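Local coordinates for PILD processed protein (Shewanella oneidensis, PDB 4D40) that is a type IV pilin, probably a subunit that assembles with others of its kind into thin surface filaments used in cell adhesion, at residues Gln11-Ser16 with Tyr42-Thr47; Gln18-His23 with Leu29-Gln34. One frame throughout, in Å; residues are numbered along the deposited sequence.

Contact 1: Gln11-Ser16 with Tyr42-Thr47; sequences QYLVTS and YSFSYT
Tyr12 swings its ring off the helix with CG anti to the backbone N (chi1 -177°), while Phe44 has CG anti to its own carbonyl carbon (chi1 -61°), and the two rings meet between helix and sheet. This is the type IV pilin fold, in which the long helix 2-27 lies against an antiparallel sheet; strand 42-48 is one of its outermost strands. The pair is T-shaped: the Tyr12 edge points at the Phe44 face, with ring centroids 4.9 Å apart and planes at 75°. Tyr12 CD2 stands over the centre of the Phe44 ring, 3.7 Å from Phe44 CE1. Leu13 reaches the same ring differently, its CD2 methyl lying at the ring edge, near the ring plane, 3.9 Å from Phe44 CD1. Ala9 and Ala59 also touch Phe44, one from the helix and one from the neighbouring strand. An alanine in place of Phe44 would probably leave the Tyr12 edge without its aromatic face and open a gap beside Leu13. The Tyr12 hydroxyl, at the far end of the ring, is hydrogen-bonded to Ala37 N, so the polar tip is held while the CD2-CE2 edge packs on Phe44. Above one face of the Tyr12 ring sits Ser16 OG, itself bonded to Tyr12 O at 2.8 Å.

Contact 2: Gln18-His23 with Leu29-Gln34; sequences QALERH and LYPASQ
His23 and Tyr30 mark the closest backbone approach, their CA atoms 6.4 Å apart, where the irregular chain 29-34 turns back along the last turns of helix 2-27. His23 ND1 donates to Leu29 O at 3.2 Å, with the acceptor nearly in the imidazole plane and an N-H...O angle of 147°. Pro31 covers one face of the same ring in a CH-pi contact, its CB 3.8 Å from the centroid and 12° off the ring normal. Pro31 CG also packs against the Leu20 methyl CD2, at 3.6 Å, the two side chains crossing at about a right angle. Leu20 also lies against the amide of Gln34, whose extended chain carries OE1 to 3.5 Å from Leu20 CD1. A bend at chi2 (-34°) turns the Glu21 carboxylate back to Tyr30, where OH gives a very short 2.5 Å bond to OE2. The Tyr30 ring is further packed edge-to-face with Phe55 of the sheet. Within the two segments, two side-chain bonds thus tie loop to helix, one ending on a backbone carbonyl and one on a carboxylate; Gln34 NE2 adds a further one to Ser16 O. Gln34 OE1 is buried against Leu20 carbons with no polar partner in the model, and the NE2 bond probably sets the amide this way round.

Overall arrangement
Contacts 1 and 2 follow one another along helix 2-27, their centres about 12 Å apart, and in sequence contact 2 is nested inside the loop that contact 1 closes. The centre of contact 1 lies about 3 Å from the centre of the chain, that of contact 2 about 12 Å. Tyr46 joins them: from strand 42-48 its OH lies 2.7 Å from Pro31 O, a probable hydrogen bond, and its CE1 packs 3.5 Å from Leu20 CD2. Gln34 also reaches the helical segment of contact 1. Strand, loop and helix are thus joined pairwise: strand to loop through Tyr46 OH, strand to helix by packing on Leu20, and loop to helix through Gln34.

Contact 1: Gln11-Ser16 with Tyr42-Thr47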
loop_
_atom_site.group_PDB
_atom_site.type_symbol
_atom_site.label_atom_id
_atom_site.label_comp_id
_atom_site.label_asym_id
_atom_site.label_seq_id
_atom_site.Cartn_x
_atom_site.Cartn_y
_atom_site.Cartn_z
ATOM N N GLN A 11 -7.511 -2.554 1.185
ATOM C CA GLN A 11 -8.435 -1.492 0.808
ATOM C C GLN A 11 -7.816 -0.126 1.049
ATOM O O GLN A 11 -8.047 0.807 0.289
ATOM C CB GLN A 11 -9.742 -1.619 1.584
ATOM C CG GLN A 11 -10.621 -2.763 1.122
ATOM C CD GLN A 11 -11.876 -2.901 1.963
ATOM O OE1 GLN A 11 -11.816 -3.284 3.130
ATOM N NE2 GLN A 11 -13.020 -2.579 1.372
ATOM N N TYR A 12 -7.004 -0.023 2.097
ATOM C CA TYR A 12 -6.392 1.248 2.455
ATOM C C TYR A 12 -5.248 1.571 1.511
ATOM O O TYR A 12 -5.033 2.735 1.178
ATOM C CB TYR A 12 -5.896 1.217 3.898
ATOM C CG TYR A 12 -5.315 2.525 4.377
ATOM C CD1 TYR A 12 -6.075 3.679 4.383
ATOM C CD2 TYR A 12 -4.010 2.600 4.847
ATOM C CE1 TYR A 12 -5.556 4.876 4.826
ATOM C CE2 TYR A 12 -3.484 3.795 5.296
ATOM C CZ TYR A 12 -4.263 4.930 5.285
ATOM O OH TYR A 12 -3.751 6.125 5.734
ATOM N N LEU A 13 -4.509 0.547 1.093
ATOM C CA LEU A 13 -3.462 0.735 0.089
ATOM C C LEU A 13 -4.088 1.247 -1.199
ATOM O O LEU A 13 -3.514 2.104 -1.872
ATOM C CB LEU A 13 -2.700 -0.561 -0.172
ATOM C CG LEU A 13 -1.852 -1.071 1.002
ATOM C CD1 LEU A 13 -1.298 -2.447 0.695
ATOM C CD2 LEU A 13 -0.729 -0.115 1.295
ATOM N N VAL A 14 -5.271 0.732 -1.524
ATOM C CA VAL A 14 -5.937 1.099 -2.773
ATOM C C VAL A 14 -6.395 2.555 -2.740
ATOM O O VAL A 14 -6.123 3.304 -3.676
ATOM C CB VAL A 14 -7.125 0.154 -3.064
ATOM C CG1 VAL A 14 -8.056 0.720 -4.145
ATOM C CG2 VAL A 14 -6.595 -1.203 -3.492
ATOM N N THR A 15 -7.064 2.979 -1.672
ATOM C CA THR A 15 -7.531 4.363 -1.628
ATOM C C THR A 15 -6.319 5.296 -1.546
ATOM O O THR A 15 -6.357 6.423 -2.044
ATOM C CB THR A 15 -8.507 4.616 -0.463
ATOM O OG1 THR A 15 -7.925 4.188 0.767
ATOM C CG2 THR A 15 -9.806 3.864 -0.694
ATOM N N SER A 16 -5.230 4.814 -0.956
ATOM C CA SER A 16 -3.994 5.592 -0.925
ATOM C C SER A 16 -3.408 5.759 -2.322
ATOM O O SER A 16 -2.962 6.850 -2.681
ATOM C CB SER A 16 -2.973 4.941 -0.001
ATOM O OG SER A 16 -3.435 4.986 1.345
ATOM N N TYR A 42 -0.998 -3.363 11.151
ATOM C CA TYR A 42 -0.156 -3.050 10.002
ATOM C C TYR A 42 0.507 -1.690 10.129
ATOM O O TYR A 42 -0.082 -0.738 10.650
ATOM C CB TYR A 42 -0.960 -3.076 8.689
ATOM C CG TYR A 42 -1.320 -4.463 8.207
ATOM C CD1 TYR A 42 -0.459 -5.180 7.387
ATOM C CD2 TYR A 42 -2.522 -5.047 8.561
ATOM C CE1 TYR A 42 -0.780 -6.455 6.953
ATOM C CE2 TYR A 42 -2.855 -6.317 8.138
ATOM C CZ TYR A 42 -1.985 -7.014 7.328
ATOM O OH TYR A 42 -2.319 -8.275 6.904
ATOM N N SER A 43 1.733 -1.619 9.624
ATOM C CA SER A 43 2.461 -0.371 9.486
ATOM C C SER A 43 2.544 -0.050 8.008
ATOM O O SER A 43 3.013 -0.872 7.225
ATOM C CB SER A 43 3.854 -0.486 10.101
ATOM O OG SER A 43 3.761 -0.823 11.468
ATOM N N PHE A 44 2.076 1.137 7.632
ATOM C CA PHE A 44 2.012 1.522 6.221
ATOM C C PHE A 44 3.125 2.493 5.847
ATOM O O PHE A 44 3.484 3.372 6.636
ATOM C CB PHE A 44 0.657 2.150 5.906
ATOM C CG PHE A 44 -0.505 1.233 6.139
ATOM C CD1 PHE A 44 -0.949 0.381 5.140
ATOM C CD2 PHE A 44 -1.156 1.218 7.361
ATOM C CE1 PHE A 44 -2.025 -0.463 5.356
ATOM C CE2 PHE A 44 -2.229 0.382 7.578
ATOM C CZ PHE A 44 -2.661 -0.466 6.573
ATOM N N SER A 45 3.670 2.332 4.643
ATOM C CA SER A 45 4.718 3.216 4.161
ATOM C C SER A 45 4.512 3.561 2.693
ATOM O O SER A 45 3.935 2.781 1.939
ATOM C CB SER A 45 6.099 2.573 4.354
ATOM O OG SER A 45 6.229 1.378 3.590
ATOM N N TYR A 46 4.978 4.749 2.326
ATOM C CA TYR A 46 4.990 5.232 0.950
ATOM C C TYR A 46 6.420 5.569 0.570
ATOM O O TYR A 46 7.070 6.369 1.253
ATOM C CB TYR A 46 4.100 6.463 0.809
ATOM C CG TYR A 46 4.317 7.260 -0.458
ATOM C CD1 TYR A 46 3.868 6.781 -1.670
ATOM C CD2 TYR A 46 4.941 8.506 -0.432
ATOM C CE1 TYR A 46 4.044 7.510 -2.841
ATOM C CE2 TYR A 46 5.115 9.250 -1.604
ATOM C CZ TYR A 46 4.660 8.733 -2.801
ATOM O OH TYR A 46 4.818 9.442 -3.976
ATOM N N THR A 47 6.905 4.952 -0.505
ATOM C CA THR A 47 8.264 5.175 -1.002
ATOM C C THR A 47 8.228 5.560 -2.474
ATOM O O THR A 47 8.064 4.696 -3.337
ATOM C CB THR A 47 9.143 3.919 -0.835
ATOM O OG1 THR A 47 9.111 3.495 0.532
ATOM C CG2 THR A 47 10.582 4.203 -1.220
#

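Contact 2: Gln18-His23 with Leu29-Gln34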
loop_
_atom_site.group_PDB
_atom_site.type_symbol
_atom_site.label_atom_id
_atom_site.label_comp_id
_atom_site.label_asym_id
_atom_site.label_seq_id
_atom_site.Cartn_x
_atom_site.Cartn_y
_atom_site.Cartn_z
ATOM N N GLN A 18 -5.076 5.711 -5.029
ATOM C CA GLN A 18 -6.008 6.555 -5.781
ATOM C C GLN A 18 -5.734 8.032 -5.506
ATOM O O GLN A 18 -5.822 8.881 -6.400
ATOM C CB GLN A 18 -7.459 6.192 -5.439
ATOM C CG GLN A 18 -7.853 4.811 -5.962
ATOM C CD GLN A 18 -9.180 4.324 -5.449
ATOM O OE1 GLN A 18 -9.798 4.943 -4.582
ATOM N NE2 GLN A 18 -9.647 3.205 -6.001
ATOM N N ALA A 19 -5.382 8.340 -4.267
ATOM C CA ALA A 19 -5.025 9.704 -3.912
ATOM C C ALA A 19 -3.714 10.111 -4.593
ATOM O O ALA A 19 -3.568 11.251 -5.040
ATOM C CB ALA A 19 -4.911 9.843 -2.407
ATOM N N LEU A 20 -2.769 9.181 -4.672
ATOM C CA LEU A 20 -1.497 9.448 -5.332
ATOM C C LEU A 20 -1.700 9.754 -6.816
ATOM O O LEU A 20 -1.009 10.613 -7.355
ATOM C CB LEU A 20 -0.540 8.268 -5.155
ATOM C CG LEU A 20 -0.009 8.087 -3.726
ATOM C CD1 LEU A 20 0.621 6.716 -3.567
ATOM C CD2 LEU A 20 0.994 9.185 -3.370
ATOM N N GLU A 21 -2.648 9.078 -7.465
ATOM C CA GLU A 21 -2.918 9.338 -8.884
ATOM C C GLU A 21 -3.539 10.718 -9.098
ATOM O O GLU A 21 -3.346 11.331 -10.143
ATOM C CB GLU A 21 -3.849 8.280 -9.485
ATOM C CG GLU A 21 -3.222 6.983 -9.995
ATOM C CD GLU A 21 -1.834 7.133 -10.597
ATOM O OE1 GLU A 21 -1.662 7.817 -11.631
ATOM O OE2 GLU A 21 -0.908 6.532 -10.039
ATOM N N ARG A 22 -4.294 11.206 -8.116
ATOM C CA ARG A 22 -4.877 12.536 -8.224
ATOM C C ARG A 22 -3.771 13.578 -8.152
ATOM O O ARG A 22 -3.790 14.573 -8.877
ATOM C CB ARG A 22 -5.922 12.770 -7.130
ATOM C CG ARG A 22 -7.246 12.091 -7.406
ATOM C CD ARG A 22 -8.351 12.618 -6.497
ATOM N NE ARG A 22 -8.158 12.187 -5.115
ATOM C CZ ARG A 22 -8.512 10.995 -4.643
ATOM N NH1 ARG A 22 -9.077 10.092 -5.437
ATOM N NH2 ARG A 22 -8.290 10.699 -3.371
ATOM N N HIS A 23 -2.794 13.333 -7.286
ATOM C CA HIS A 23 -1.640 14.216 -7.201
ATOM C C HIS A 23 -0.852 14.167 -8.503
ATOM O O HIS A 23 -0.464 15.203 -9.040
ATOM C CB HIS A 23 -0.740 13.826 -6.031
ATOM C CG HIS A 23 0.367 14.801 -5.785
ATOM N ND1 HIS A 23 1.552 14.773 -6.486
ATOM C CD2 HIS A 23 0.465 15.841 -4.923
ATOM C CE1 HIS A 23 2.338 15.746 -6.061
ATOM N NE2 HIS A 23 1.700 16.412 -5.116
ATOM N N LEU A 29 3.922 14.221 -11.511
ATOM C CA LEU A 29 4.875 13.486 -10.683
ATOM C C LEU A 29 4.182 13.014 -9.412
ATOM O O LEU A 29 3.178 13.589 -9.005
ATOM C CB LEU A 29 6.070 14.362 -10.309
ATOM C CG LEU A 29 7.072 14.749 -11.393
ATOM C CD1 LEU A 29 8.065 15.743 -10.824
ATOM C CD2 LEU A 29 7.786 13.522 -11.944
ATOM N N TYR A 30 4.717 11.979 -8.777
ATOM C CA TYR A 30 4.216 11.579 -7.463
ATOM C C TYR A 30 4.838 12.471 -6.394
ATOM O O TYR A 30 5.897 13.053 -6.614
ATOM C CB TYR A 30 4.511 10.103 -7.195
ATOM C CG TYR A 30 3.719 9.185 -8.089
ATOM C CD1 TYR A 30 2.336 9.084 -7.958
ATOM C CD2 TYR A 30 4.344 8.429 -9.072
ATOM C CE1 TYR A 30 1.601 8.247 -8.778
ATOM C CE2 TYR A 30 3.614 7.590 -9.896
ATOM C CZ TYR A 30 2.245 7.509 -9.749
ATOM O OH TYR A 30 1.524 6.674 -10.571
ATOM N N PRO A 31 4.173 12.592 -5.231
ATOM C CA PRO A 31 4.655 13.477 -4.165
ATOM C C PRO A 31 5.844 12.926 -3.390
ATOM O O PRO A 31 6.081 11.721 -3.392
ATOM C CB PRO A 31 3.442 13.602 -3.242
ATOM C CG PRO A 31 2.685 12.342 -3.457
ATOM C CD PRO A 31 2.852 12.024 -4.913
ATOM N N ALA A 32 6.557 13.818 -2.714
ATOM C CA ALA A 32 7.716 13.436 -1.919
ATOM C C ALA A 32 7.318 12.564 -0.732
ATOM O O ALA A 32 8.110 11.741 -0.268
ATOM C CB ALA A 32 8.447 14.669 -1.435
ATOM N N SER A 33 6.097 12.758 -0.235
ATOM C CA SER A 33 5.604 12.016 0.926
ATOM C C SER A 33 4.088 11.880 0.921
ATOM O O SER A 33 3.397 12.581 0.191
ATOM C CB SER A 33 6.040 12.704 2.225
ATOM O OG SER A 33 5.469 13.999 2.339
ATOM N N GLN A 34 3.584 10.973 1.752
ATOM C CA GLN A 34 2.150 10.780 1.922
ATOM C C GLN A 34 1.911 10.381 3.369
ATOM O O GLN A 34 2.582 9.485 3.882
ATOM C CB GLN A 34 1.602 9.710 0.972
ATOM C CG GLN A 34 0.081 9.530 1.045
ATOM C CD GLN A 34 -0.441 8.449 0.100
ATOM O OE1 GLN A 34 0.242 7.458 -0.164
ATOM N NE2 GLN A 34 -1.659 8.639 -0.410
#